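Local coordinates for protein ureidoglycolate hydrolase (Arabidopsis thaliana, PDB 4PXE) that hydrolyses (S)-ureidoglycolate to glyoxylate, releasing ammonia and carbon dioxide in a late step of purine breakdown, with manganese as cofactor, at residues V41-T44 and D45-S49; L158-A161 and L162-V166; Q211-I214 and L215-G219; R253-A256 and G257-A260; T306-D310 and E311-N315. All coordinates share one frame; numbering follows the deposited sequence.

Contact 1: V41-T44 and D45-S49; sequences VLYT and DKDVS
With chi1 of -177°, Asp-47 sets CG anti to its own amide nitrogen, and the carboxylate swings back from the first helical turn to meet the amide of Tyr-43. Thr-44 has chi1 near 62°. This lodges OG1 between the backbone N and the carbonyl carbon, facing the helix start. Thr-44 is the N-cap of helix 45-60. Its OG1 accepts a weak bond from Asp-47 N at 3.5 Å and donates to Val-41 O at 2.7 Å. That oxygen also takes Thr-44 N, which closes a type II turn from Val-41 to Thr-44. The Tyr-43 N to Asp-47 OD2 bond is 2.8 Å and nearly straight. It reaches the oxygen on the anti side, well out of the carboxylate plane. Val-48 N bonds Thr-44 O at 3.0 Å, the first full helical bond. Leu-42 CD1 sits 3.4 Å over the centre of the Tyr-43 ring, while Tyr-43 OH bonds Val-70 O. Lys-46 NZ bridges Asp-45 OD2 at 3.1 Å and also Asp-32. Arg-51 forms a second, ionic bond to Asp-47 OD2. Replacing Asp-47 by alanine removes the carboxylate and would probably leave the Tyr-43 amide and Arg-51 without their shared acceptor. OD2 thus takes both an amide and a guanidinium at a helix N-terminus, a setting that probably favours the charged form of the carboxylate.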
loop_
_atom_site.group_PDB
_atom_site.type_symbol
_atom_site.label_atom_id
_atom_site.label_comp_id
_atom_site.label_asym_id
_atom_site.label_seq_id
_atom_site.Cartn_x
_atom_site.Cartn_y
_atom_site.Cartn_z
ATOM N N VAL A 41 -11.723 -13.112 1.371
ATOM C CA VAL A 41 -12.090 -12.128 2.368
ATOM C C VAL A 41 -13.595 -12.060 2.591
ATOM O O VAL A 41 -14.386 -12.178 1.646
ATOM C CB VAL A 41 -11.535 -10.744 1.946
ATOM C CG1 VAL A 41 -11.902 -9.682 2.960
ATOM C CG2 VAL A 41 -10.025 -10.831 1.778
ATOM N N LEU A 42 -13.961 -11.903 3.863
ATOM C CA LEU A 42 -15.338 -11.731 4.314
ATOM C C LEU A 42 -16.208 -10.907 3.367
ATOM O O LEU A 42 -15.860 -9.776 3.034
ATOM C CB LEU A 42 -15.331 -11.079 5.703
ATOM C CG LEU A 42 -16.659 -10.637 6.315
ATOM C CD1 LEU A 42 -17.598 -11.828 6.451
ATOM C CD2 LEU A 42 -16.413 -10.001 7.659
ATOM N N TYR A 43 -17.319 -11.520 2.943
ATOM C CA TYR A 43 -18.395 -10.910 2.143
ATOM C C TYR A 43 -18.069 -10.611 0.675
ATOM O O TYR A 43 -18.909 -10.070 -0.043
ATOM C CB TYR A 43 -18.983 -9.655 2.815
ATOM C CG TYR A 43 -19.655 -9.851 4.161
ATOM C CD1 TYR A 43 -20.379 -11.004 4.457
ATOM C CD2 TYR A 43 -19.583 -8.859 5.131
ATOM C CE1 TYR A 43 -21.000 -11.157 5.694
ATOM C CE2 TYR A 43 -20.190 -8.997 6.359
ATOM C CZ TYR A 43 -20.908 -10.145 6.643
ATOM O OH TYR A 43 -21.502 -10.263 7.883
ATOM N N THR A 44 -16.864 -10.943 0.216
ATOM C CA THR A 44 -16.560 -10.828 -1.201
ATOM C C THR A 44 -17.221 -11.951 -1.993
ATOM O O THR A 44 -17.767 -12.897 -1.421
ATOM C CB THR A 44 -15.054 -10.880 -1.462
ATOM O OG1 THR A 44 -14.552 -12.151 -1.021
ATOM C CG2 THR A 44 -14.334 -9.748 -0.713
ATOM N N ASP A 45 -17.153 -11.848 -3.318
ATOM C CA ASP A 45 -17.709 -12.875 -4.194
ATOM C C ASP A 45 -17.111 -14.267 -3.940
ATOM O O ASP A 45 -17.838 -15.264 -3.928
ATOM C CB ASP A 45 -17.600 -12.471 -5.674
ATOM C CG ASP A 45 -16.166 -12.360 -6.158
ATOM O OD1 ASP A 45 -15.264 -12.079 -5.340
ATOM O OD2 ASP A 45 -15.943 -12.549 -7.375
ATOM N N LYS A 46 -15.800 -14.329 -3.715
ATOM C CA LYS A 46 -15.148 -15.604 -3.402
ATOM C C LYS A 46 -15.672 -16.198 -2.092
ATOM O O LYS A 46 -15.871 -17.411 -1.996
ATOM C CB LYS A 46 -13.623 -15.436 -3.334
ATOM C CG LYS A 46 -12.989 -14.833 -4.590
ATOM C CD LYS A 46 -13.429 -15.580 -5.841
ATOM C CE LYS A 46 -12.717 -15.048 -7.085
ATOM N NZ LYS A 46 -12.995 -13.608 -7.310
ATOM N N ASP A 47 -15.889 -15.351 -1.087
ATOM C CA ASP A 47 -16.468 -15.792 0.180
ATOM C C ASP A 47 -17.863 -16.373 -0.031
ATOM O O ASP A 47 -18.190 -17.438 0.502
ATOM C CB ASP A 47 -16.532 -14.630 1.178
ATOM C CG ASP A 47 -17.056 -15.044 2.549
ATOM O OD1 ASP A 47 -16.721 -16.149 3.019
ATOM O OD2 ASP A 47 -17.798 -14.258 3.171
ATOM N N VAL A 48 -18.678 -15.674 -0.819
ATOM C CA VAL A 48 -20.031 -16.133 -1.109
ATOM C C VAL A 48 -20.023 -17.507 -1.804
ATOM O O VAL A 48 -20.804 -18.392 -1.449
ATOM C CB VAL A 48 -20.825 -15.078 -1.931
ATOM C CG1 VAL A 48 -22.173 -15.655 -2.393
ATOM C CG2 VAL A 48 -21.040 -13.815 -1.109
ATOM N N SER A 49 -19.126 -17.690 -2.769
ATOM C CA SER A 49 -18.982 -18.981 -3.447
ATOM C C SER A 49 -18.600 -20.104 -2.478
ATOM O O SER A 49 -19.135 -21.215 -2.548
ATOM C CB SER A 49 -17.947 -18.889 -4.566
ATOM O OG SER A 49 -18.401 -18.033 -5.597
#

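Contact 2: L158-A161 and L162-V166; sequences LAEA and LKTTV
Leu-158 and Leu-162 cross obliquely on one side of the helix, a turn apart. CD1 of Leu-158 lies 3.8 Å from CG of Leu-162. The Leu-162 branch also rests on the backbone, with CG 3.2 Å from Leu-158 O. Both leucines turn to Leu-151 of helix 147-152, and Leu-162 also meets Phe-174 of helix 174-180. On another side, the bent Glu-160 chain slants across Thr-164, OE1 passing CG2 at 3.8 Å. Chi1 of 65° brings Thr-164 OG1 back over Glu-160 O, to which it donates at 2.9 Å. Lys-163 N reaches the same oxygen from the opposite face of the carbonyl plane. This is the C-terminal end of helix 156-164, where the regular bonding breaks up. Ala-161 O there takes three amides, from Thr-164, Thr-165 and Val-166. The Thr-165 bond is the straightest, 2.9 Å from N to Ala-161 O and in the carbonyl plane. The chain then folds back, and Val-166 CG2 packs on Ala-161 CB at 3.9 Å. With alanine at Leu-162 the contacts to Leu-158, Leu-151 and Phe-174 go, and a gap would probably open there. Lys-163 points its amine to the carbonyl of Asp-189.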
loop_
_atom_site.group_PDB
_atom_site.type_symbol
_atom_site.label_atom_id
_atom_site.label_comp_id
_atom_site.label_asym_id
_atom_site.label_seq_id
_atom_site.Cartn_x
_atom_site.Cartn_y
_atom_site.Cartn_z
ATOM N N LEU A 158 -19.182 -4.613 20.205
ATOM C CA LEU A 158 -18.940 -4.927 18.801
ATOM C C LEU A 158 -20.193 -4.710 17.956
ATOM O O LEU A 158 -20.121 -4.127 16.873
ATOM C CB LEU A 158 -18.420 -6.364 18.636
ATOM C CG LEU A 158 -18.191 -6.849 17.198
ATOM C CD1 LEU A 158 -17.207 -5.955 16.432
ATOM C CD2 LEU A 158 -17.720 -8.303 17.196
ATOM N N ALA A 159 -21.334 -5.189 18.448
ATOM C CA ALA A 159 -22.595 -5.035 17.731
ATOM C C ALA A 159 -22.871 -3.558 17.441
ATOM O O ALA A 159 -23.244 -3.196 16.331
ATOM C CB ALA A 159 -23.742 -5.640 18.529
ATOM N N GLU A 160 -22.669 -2.715 18.451
ATOM C CA GLU A 160 -22.859 -1.275 18.300
ATOM C C GLU A 160 -21.927 -0.690 17.245
ATOM O O GLU A 160 -22.360 0.049 16.360
ATOM C CB GLU A 160 -22.646 -0.561 19.639
ATOM C CG GLU A 160 -23.937 -0.167 20.343
ATOM C CD GLU A 160 -24.727 0.886 19.579
ATOM O OE1 GLU A 160 -24.200 2.007 19.387
ATOM O OE2 GLU A 160 -25.874 0.593 19.170
ATOM N N ALA A 161 -20.645 -1.026 17.345
ATOM C CA ALA A 161 -19.646 -0.541 16.398
ATOM C C ALA A 161 -19.981 -0.947 14.959
ATOM O O ALA A 161 -19.902 -0.137 14.037
ATOM C CB ALA A 161 -18.263 -1.042 16.793
ATOM N N LEU A 162 -20.370 -2.207 14.769
ATOM C CA LEU A 162 -20.679 -2.701 13.435
ATOM C C LEU A 162 -21.771 -1.899 12.729
ATOM O O LEU A 162 -21.746 -1.746 11.508
ATOM C CB LEU A 162 -21.058 -4.185 13.490
ATOM C CG LEU A 162 -19.891 -5.121 13.815
ATOM C CD1 LEU A 162 -20.403 -6.536 13.965
ATOM C CD2 LEU A 162 -18.837 -5.053 12.730
ATOM N N LYS A 163 -22.722 -1.391 13.502
ATOM C CA LYS A 163 -23.873 -0.707 12.928
ATOM C C LYS A 163 -23.670 0.800 12.853
ATOM O O LYS A 163 -24.429 1.493 12.178
ATOM C CB LYS A 163 -25.129 -1.022 13.740
ATOM C CG LYS A 163 -25.466 -2.501 13.795
ATOM C CD LYS A 163 -26.280 -2.949 12.594
ATOM C CE LYS A 163 -27.700 -2.423 12.669
ATOM N NZ LYS A 163 -28.627 -3.159 11.752
ATOM N N THR A 164 -22.648 1.308 13.537
ATOM C CA THR A 164 -22.464 2.758 13.619
ATOM C C THR A 164 -21.176 3.316 12.998
ATOM O O THR A 164 -21.198 4.386 12.385
ATOM C CB THR A 164 -22.608 3.277 15.073
ATOM O OG1 THR A 164 -21.556 2.751 15.890
ATOM C CG2 THR A 164 -23.962 2.876 15.659
ATOM N N THR A 165 -20.052 2.616 13.150
ATOM C CA THR A 165 -18.773 3.191 12.728
ATOM C C THR A 165 -17.893 2.310 11.849
ATOM O O THR A 165 -17.008 2.817 11.168
ATOM C CB THR A 165 -17.906 3.610 13.938
ATOM O OG1 THR A 165 -17.604 2.457 14.736
ATOM C CG2 THR A 165 -18.628 4.646 14.793
ATOM N N VAL A 166 -18.104 0.998 11.877
ATOM C CA VAL A 166 -17.144 0.109 11.228
ATOM C C VAL A 166 -17.186 0.174 9.704
ATOM O O VAL A 166 -18.240 0.006 9.093
ATOM C CB VAL A 166 -17.311 -1.343 11.702
ATOM C CG1 VAL A 166 -16.447 -2.281 10.856
ATOM C CG2 VAL A 166 -16.953 -1.451 13.167
#

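Contact 3: Q211-I214 and L215-G219; sequences QGPI and LEDEG
Pro-213 leads into the short helix 214-218, which Ile-214 begins. The helix follows two residues after Gln-211, the last of four substrate-binding residues, and ends in a Schellman motif at Gly-219. The backbone bonds of this single turn run from Asp-217 N to Pro-213 O, 2.8 Å, and from Glu-218 N to Ile-214 O, 2.9 Å. Gly-219 has a positive phi, and its N returns to Glu-216 O to close the end of the helix. The side chains line up in two pairs. Asp-217 slants over the proline, with OD2 3.6 Å from Pro-213 CB. Its CG is beside the backbone N, at chi1 -70°, and this draws the carboxylate back over the first turn. There OD2 comes to 3.2 Å from Pro-213 O, an approach of two acceptors without a bond. Ile-214 and Glu-218 run side by side in the same direction, with Glu-218 OE2 3.6 Å from Ile-214 CG2. A water sits in the bend before the helix. It accepts from Glu-216 N at 3.1 Å and lies near Gly-212 O. Glu-218 OE1 forms a salt bridge with Lys-370, and Glu-216 OE1 bonds the amide of Lys-398. At the helix start, Glu-210 uses its two carboxylate oxygens to take the amides of Ile-214 and Leu-215, while Gln-211 bonds Ser-401 and touches His-244 of the second subunit. Ile-214 and Leu-215 lie on Met-372 of strand 369-374, so the helix rests against that strand.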
loop_
_atom_site.group_PDB
_atom_site.type_symbol
_atom_site.label_atom_id
_atom_site.label_comp_id
_atom_site.label_asym_id
_atom_site.label_seq_id
_atom_site.Cartn_x
_atom_site.Cartn_y
_atom_site.Cartn_z
ATOM N N GLN A 211 -0.506 -25.220 13.344
ATOM C CA GLN A 211 0.191 -23.963 13.036
ATOM C C GLN A 211 1.482 -23.843 13.841
ATOM O O GLN A 211 1.922 -22.742 14.197
ATOM C CB GLN A 211 -0.731 -22.749 13.226
ATOM C CG GLN A 211 -2.017 -22.902 12.443
ATOM C CD GLN A 211 -2.960 -21.733 12.595
ATOM O OE1 GLN A 211 -3.575 -21.551 13.647
ATOM N NE2 GLN A 211 -3.128 -20.961 11.528
ATOM N N GLY A 212 2.096 -24.994 14.106
ATOM C CA GLY A 212 3.406 -25.074 14.734
ATOM C C GLY A 212 3.983 -26.434 14.383
ATOM O O GLY A 212 3.287 -27.270 13.803
ATOM N N PRO A 213 5.252 -26.664 14.727
ATOM C CA PRO A 213 5.960 -27.870 14.293
ATOM C C PRO A 213 6.012 -28.961 15.362
ATOM O O PRO A 213 6.640 -29.981 15.108
ATOM C CB PRO A 213 7.372 -27.344 14.054
ATOM C CG PRO A 213 7.534 -26.327 15.153
ATOM C CD PRO A 213 6.173 -25.657 15.288
ATOM N N ILE A 214 5.380 -28.757 16.512
ATOM C CA ILE A 214 5.581 -29.647 17.656
ATOM C C ILE A 214 5.110 -31.081 17.419
ATOM O O ILE A 214 5.868 -32.028 17.650
ATOM C CB ILE A 214 4.946 -29.077 18.941
ATOM C CG1 ILE A 214 5.580 -27.730 19.302
ATOM C CG2 ILE A 214 5.071 -30.086 20.086
ATOM C CD1 ILE A 214 7.032 -27.818 19.689
ATOM N N LEU A 215 3.883 -31.255 16.940
ATOM C CA LEU A 215 3.372 -32.605 16.724
ATOM C C LEU A 215 4.206 -33.315 15.670
ATOM O O LEU A 215 4.564 -34.484 15.836
ATOM C CB LEU A 215 1.897 -32.582 16.316
ATOM C CG LEU A 215 0.911 -32.068 17.364
ATOM C CD1 LEU A 215 -0.455 -31.890 16.732
ATOM C CD2 LEU A 215 0.825 -33.016 18.569
ATOM N N GLU A 216 4.534 -32.612 14.594
ATOM C CA GLU A 216 5.363 -33.212 13.564
ATOM C C GLU A 216 6.739 -33.605 14.110
ATOM O O GLU A 216 7.206 -34.729 13.890
ATOM C CB GLU A 216 5.504 -32.254 12.382
ATOM C CG GLU A 216 6.327 -32.829 11.249
ATOM C CD GLU A 216 6.368 -31.926 10.053
ATOM O OE1 GLU A 216 7.077 -30.907 10.105
ATOM O OE2 GLU A 216 5.680 -32.264 9.065
ATOM N N ASP A 217 7.390 -32.695 14.838
ATOM C CA ASP A 217 8.744 -32.951 15.330
ATOM C C ASP A 217 8.770 -34.119 16.311
ATOM O O ASP A 217 9.736 -34.881 16.342
ATOM C CB ASP A 217 9.328 -31.720 16.034
ATOM C CG ASP A 217 9.637 -30.581 15.084
ATOM O OD1 ASP A 217 9.740 -30.811 13.862
ATOM O OD2 ASP A 217 9.802 -29.448 15.591
ATOM N N GLU A 218 7.718 -34.253 17.112
ATOM C CA GLU A 218 7.681 -35.283 18.153
ATOM C C GLU A 218 7.086 -36.604 17.667
ATOM O O GLU A 218 7.047 -37.588 18.408
ATOM C CB GLU A 218 6.965 -34.755 19.400
ATOM C CG GLU A 218 7.749 -33.589 19.980
ATOM C CD GLU A 218 7.182 -32.993 21.247
ATOM O OE1 GLU A 218 6.225 -33.544 21.819
ATOM O OE2 GLU A 218 7.729 -31.943 21.664
ATOM N N GLY A 219 6.626 -36.631 16.419
ATOM C CA GLY A 219 6.033 -37.829 15.841
ATOM C C GLY A 219 4.669 -38.191 16.394
ATOM O O GLY A 219 4.303 -39.371 16.436
HETATM O O HOH W 1 2.978 -30.132 13.645
#

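Contact 4: R253-A256 and G257-A260; sequences RNDA and GLAA
The carboxylate of Asp-255 has Leu-258 over one face. CG of Leu-258 stands 3.8 Å from Asp-255 CG, almost directly above it. The amide of Leu-258 comes to OD1 from the same face, 61° out of the carboxylate plane. This Leu-258 N to Asp-255 OD1 bond is 3.2 Å. Gly-257 N lies instead close to the plane, at 2.8 Å from Asp-255 OD1, but its N-H points poorly and the bond is weak. Asp-255 is therefore the N-cap of helix 256-272. Chi1 of -172° puts its CG beside the carbonyl carbon and turns the carboxylate back to the first turn. The main chain follows at once. Asp-255 O takes Ala-259 N at 3.2 Å and Ala-256 O takes Ala-260 N at 3.1 Å. Ala-256 O is also met by the hydroxyl of Ser-300, on strand 295-308. Gly-257 has no side chain beside OD1; a CB there would come within a tight 3.1 Å of Asp-255 OD1. Ala-259 packs on Ile-328 and Arg-332 of helix 311-332, and Ala-260 on Ser-300. The small side chains of Ala-259 and Ala-260 probably allow this close approach. Just before the cap, Arg-253 bonds Val-248 O in its own chain and Thr-282 of the second subunit, and is probably necessary for dimerization, as in relatives. One sound and one weak amide bond serve the buried carboxylate, and the positive end of the helix probably favours its ionised state.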
loop_
_atom_site.group_PDB
_atom_site.type_symbol
_atom_site.label_atom_id
_atom_site.label_comp_id
_atom_site.label_asym_id
_atom_site.label_seq_id
_atom_site.Cartn_x
_atom_site.Cartn_y
_atom_site.Cartn_z
ATOM N N ARG A 253 12.200 18.605 8.075
ATOM C CA ARG A 253 11.266 17.499 7.892
ATOM C C ARG A 253 10.649 16.983 9.187
ATOM O O ARG A 253 11.187 17.187 10.278
ATOM C CB ARG A 253 11.975 16.347 7.178
ATOM C CG ARG A 253 12.462 16.746 5.795
ATOM C CD ARG A 253 13.112 15.580 5.074
ATOM N NE ARG A 253 13.447 15.958 3.707
ATOM C CZ ARG A 253 13.572 15.107 2.696
ATOM N NH1 ARG A 253 13.373 13.809 2.885
ATOM N NH2 ARG A 253 13.872 15.568 1.481
ATOM N N ASN A 254 9.503 16.328 9.033
ATOM C CA ASN A 254 8.899 15.526 10.088
ATOM C C ASN A 254 8.261 14.311 9.411
ATOM O O ASN A 254 7.048 14.222 9.212
ATOM C CB ASN A 254 7.963 16.349 11.010
ATOM C CG ASN A 254 6.755 16.949 10.299
ATOM O OD1 ASN A 254 6.755 17.173 9.084
ATOM N ND2 ASN A 254 5.713 17.218 11.070
ATOM N N ASP A 255 9.150 13.400 9.018
ATOM C CA ASP A 255 8.844 12.299 8.106
ATOM C C ASP A 255 8.056 11.202 8.822
ATOM O O ASP A 255 8.596 10.514 9.690
ATOM C CB ASP A 255 10.172 11.759 7.551
ATOM C CG ASP A 255 10.000 10.739 6.427
ATOM O OD1 ASP A 255 9.083 9.895 6.477
ATOM O OD2 ASP A 255 10.827 10.775 5.490
ATOM N N ALA A 256 6.788 11.042 8.453
ATOM C CA ALA A 256 5.916 10.069 9.110
ATOM C C ALA A 256 6.350 8.638 8.830
ATOM O O ALA A 256 6.054 7.733 9.610
ATOM C CB ALA A 256 4.466 10.281 8.690
ATOM N N GLY A 257 7.037 8.429 7.714
ATOM C CA GLY A 257 7.516 7.099 7.376
ATOM C C GLY A 257 8.630 6.672 8.312
ATOM O O GLY A 257 8.686 5.510 8.734
ATOM N N LEU A 258 9.514 7.598 8.656
ATOM C CA LEU A 258 10.603 7.289 9.571
ATOM C C LEU A 258 10.082 7.076 10.991
ATOM O O LEU A 258 10.595 6.205 11.701
ATOM C CB LEU A 258 11.692 8.350 9.502
ATOM C CG LEU A 258 12.413 8.375 8.157
ATOM C CD1 LEU A 258 13.506 9.423 8.164
ATOM C CD2 LEU A 258 12.987 6.990 7.808
ATOM N N ALA A 259 9.043 7.811 11.388
ATOM C CA ALA A 259 8.387 7.536 12.666
ATOM C C ALA A 259 7.848 6.112 12.689
ATOM O O ALA A 259 7.991 5.402 13.688
ATOM C CB ALA A 259 7.265 8.531 12.932
ATOM N N ALA A 260 7.241 5.685 11.587
ATOM C CA ALA A 260 6.677 4.344 11.498
ATOM C C ALA A 260 7.772 3.292 11.557
ATOM O O ALA A 260 7.619 2.266 12.235
ATOM C CB ALA A 260 5.864 4.200 10.224
#

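Contact 5: T306-D310 and E311-N315; sequences TRDID and EARRN. With GLV (glyoxylic acid), chain E.
Strand 306-308 and helix 311-315 run nearly antiparallel (153°), their axes 7.1 Å apart at closest, with Asp-308 facing Arg-314. Arg-313 grips Asp-308 side-on. NE meets OD2 at 2.8 Å and NH2 meets OD1 at 2.9 Å, both from the syn side, somewhat out of the carboxylate plane. Thr-279 OG1 also bonds OD2. The carboxylate and guanidinium planes are 31° apart. Asp-308 OD1 also takes Asp-310 N at 3.0 Å, an Asx turn. Asp-310 is the N-cap of helix 311-332, and its OD1 accepts from Arg-313 N at 2.9 Å through its anti lone pair. Asp-310 CB sits over one face of the Arg-313 guanidinium, toward its rim. Arg-314 lays CG against Arg-307 CA; beyond it the chain bends at chi2 and chi3, and NE and NH2 both hold Asn-315 OD1. Arg-307 points the other way along an extended chain. Its NH1 and NH2 bond glyoxylate O2 and O3, at 2.8 and 2.7 Å, in a two-pronged grip. Asp-305 holds its NE, and Asn-294 of the second subunit also bonds the ligand. The strand is bonded to Ala-230 and Ala-232 of strand 222-239 and to Val-280 of strand 280-289, and Arg-314 lies on those alanines.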
loop_
_atom_site.group_PDB
_atom_site.type_symbol
_atom_site.label_atom_id
_atom_site.label_comp_id
_atom_site.label_asym_id
_atom_site.label_seq_id
_atom_site.Cartn_x
_atom_site.Cartn_y
_atom_site.Cartn_z
ATOM N N THR A 306 0.220 -8.323 18.751
ATOM C CA THR A 306 1.098 -8.786 19.828
ATOM C C THR A 306 0.355 -9.731 20.761
ATOM O O THR A 306 -0.834 -9.549 21.027
ATOM C CB THR A 306 1.791 -7.616 20.591
ATOM O OG1 THR A 306 2.816 -8.128 21.456
ATOM C CG2 THR A 306 0.797 -6.779 21.378
ATOM N N ARG A 307 1.053 -10.776 21.201
ATOM C CA ARG A 307 0.416 -11.836 21.997
ATOM C C ARG A 307 1.387 -12.446 22.988
ATOM O O ARG A 307 2.601 -12.344 22.835
ATOM C CB ARG A 307 -0.121 -12.979 21.105
ATOM C CG ARG A 307 -0.610 -12.533 19.726
ATOM C CD ARG A 307 -1.076 -13.700 18.891
ATOM N NE ARG A 307 -1.274 -13.250 17.515
ATOM C CZ ARG A 307 -1.903 -13.957 16.581
ATOM N NH1 ARG A 307 -2.381 -15.169 16.864
ATOM N NH2 ARG A 307 -2.039 -13.475 15.352
ATOM N N ASP A 308 0.820 -13.104 24.004
ATOM C CA ASP A 308 1.598 -13.914 24.941
ATOM C C ASP A 308 0.613 -14.861 25.618
ATOM O O ASP A 308 -0.566 -14.545 25.740
ATOM C CB ASP A 308 2.285 -13.019 25.988
ATOM C CG ASP A 308 3.466 -13.699 26.691
ATOM O OD1 ASP A 308 3.405 -14.921 26.989
ATOM O OD2 ASP A 308 4.468 -12.997 26.968
ATOM N N ILE A 309 1.095 -16.010 26.072
ATOM C CA ILE A 309 0.259 -16.891 26.880
ATOM C C ILE A 309 -0.000 -16.220 28.231
ATOM O O ILE A 309 -1.061 -16.406 28.829
ATOM C CB ILE A 309 0.883 -18.301 27.037
ATOM C CG1 ILE A 309 -0.083 -19.244 27.774
ATOM C CG2 ILE A 309 2.225 -18.229 27.752
ATOM C CD1 ILE A 309 -1.463 -19.369 27.134
ATOM N N ASP A 310 0.958 -15.403 28.671
ATOM C CA ASP A 310 0.828 -14.627 29.903
ATOM C C ASP A 310 0.258 -13.233 29.620
ATOM O O ASP A 310 0.904 -12.406 28.960
ATOM C CB ASP A 310 2.182 -14.505 30.596
ATOM C CG ASP A 310 2.064 -13.942 31.994
ATOM O OD1 ASP A 310 2.033 -12.708 32.136
ATOM O OD2 ASP A 310 1.977 -14.741 32.952
ATOM N N GLU A 311 -0.946 -12.982 30.119
ATOM C CA GLU A 311 -1.671 -11.742 29.842
ATOM C C GLU A 311 -0.929 -10.498 30.341
ATOM O O GLU A 311 -0.800 -9.503 29.621
ATOM C CB GLU A 311 -3.075 -11.811 30.451
ATOM C CG GLU A 311 -4.021 -10.695 30.026
ATOM C CD GLU A 311 -5.435 -10.895 30.566
ATOM O OE1 GLU A 311 -5.651 -11.859 31.333
ATOM O OE2 GLU A 311 -6.330 -10.095 30.223
ATOM N N ALA A 312 -0.415 -10.560 31.563
ATOM C CA ALA A 312 0.318 -9.429 32.128
ATOM C C ALA A 312 1.567 -9.059 31.315
ATOM O O ALA A 312 1.853 -7.874 31.099
ATOM C CB ALA A 312 0.688 -9.714 33.593
ATOM N N ARG A 313 2.310 -10.066 30.870
ATOM C CA ARG A 313 3.503 -9.845 30.061
ATOM C C ARG A 313 3.121 -9.185 28.729
ATOM O O ARG A 313 3.789 -8.248 28.267
ATOM C CB ARG A 313 4.201 -11.177 29.809
ATOM C CG ARG A 313 5.698 -11.098 29.621
ATOM C CD ARG A 313 6.354 -12.412 30.013
ATOM N NE ARG A 313 5.713 -13.555 29.367
ATOM C CZ ARG A 313 5.791 -14.810 29.802
ATOM N NH1 ARG A 313 6.493 -15.099 30.892
ATOM N NH2 ARG A 313 5.169 -15.782 29.145
ATOM N N ARG A 314 2.039 -9.678 28.131
ATOM C CA ARG A 314 1.480 -9.114 26.896
ATOM C C ARG A 314 1.136 -7.636 27.094
ATOM O O ARG A 314 1.517 -6.783 26.287
ATOM C CB ARG A 314 0.227 -9.902 26.501
ATOM C CG ARG A 314 -0.248 -9.753 25.053
ATOM C CD ARG A 314 -1.261 -8.638 24.847
ATOM N NE ARG A 314 -2.248 -8.497 25.914
ATOM C CZ ARG A 314 -3.442 -9.083 25.937
ATOM N NH1 ARG A 314 -3.822 -9.908 24.966
ATOM N NH2 ARG A 314 -4.266 -8.856 26.954
ATOM N N ASN A 315 0.418 -7.336 28.170
ATOM C CA ASN A 315 0.005 -5.969 28.466
ATOM C C ASN A 315 1.178 -5.022 28.672
ATOM O O ASN A 315 1.103 -3.864 28.264
ATOM C CB ASN A 315 -0.945 -5.939 29.672
ATOM C CG ASN A 315 -2.285 -6.579 29.370
ATOM O OD1 ASN A 315 -2.608 -6.848 28.208
ATOM N ND2 ASN A 315 -3.086 -6.817 30.409
HETATM C C1 GLV E . -5.718 -15.962 13.312
HETATM O O1 GLV E . -6.450 -16.983 13.896
HETATM C C2 GLV E . -4.454 -15.633 14.026
HETATM O O2 GLV E . -4.147 -16.292 15.071
HETATM O O3 GLV E . -3.705 -14.712 13.584
#

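Overall arrangement
The five contacts follow one another along the chain, and none touches another. Contacts 1, 4 and 5 mark helix starts, contact 2 a helix end, and contact 3 a whole short helix. Contacts 1 and 2 have centres about 21 Å apart. Contacts 3 and 5, centres about 23 Å apart, both hold a substrate-binding residue, Gln-211 or Arg-307. Contacts 4 and 5 belong to the region involved in dimerization; contact 5 links strand 295-308 to helix 311-332, and contact 4 starts helix 256-272, which packs on both. Contacts 3, 4 and 5 touch the second subunit, whose Asn-294 also bonds the glyoxylate held at contact 5, so the site draws on both chains.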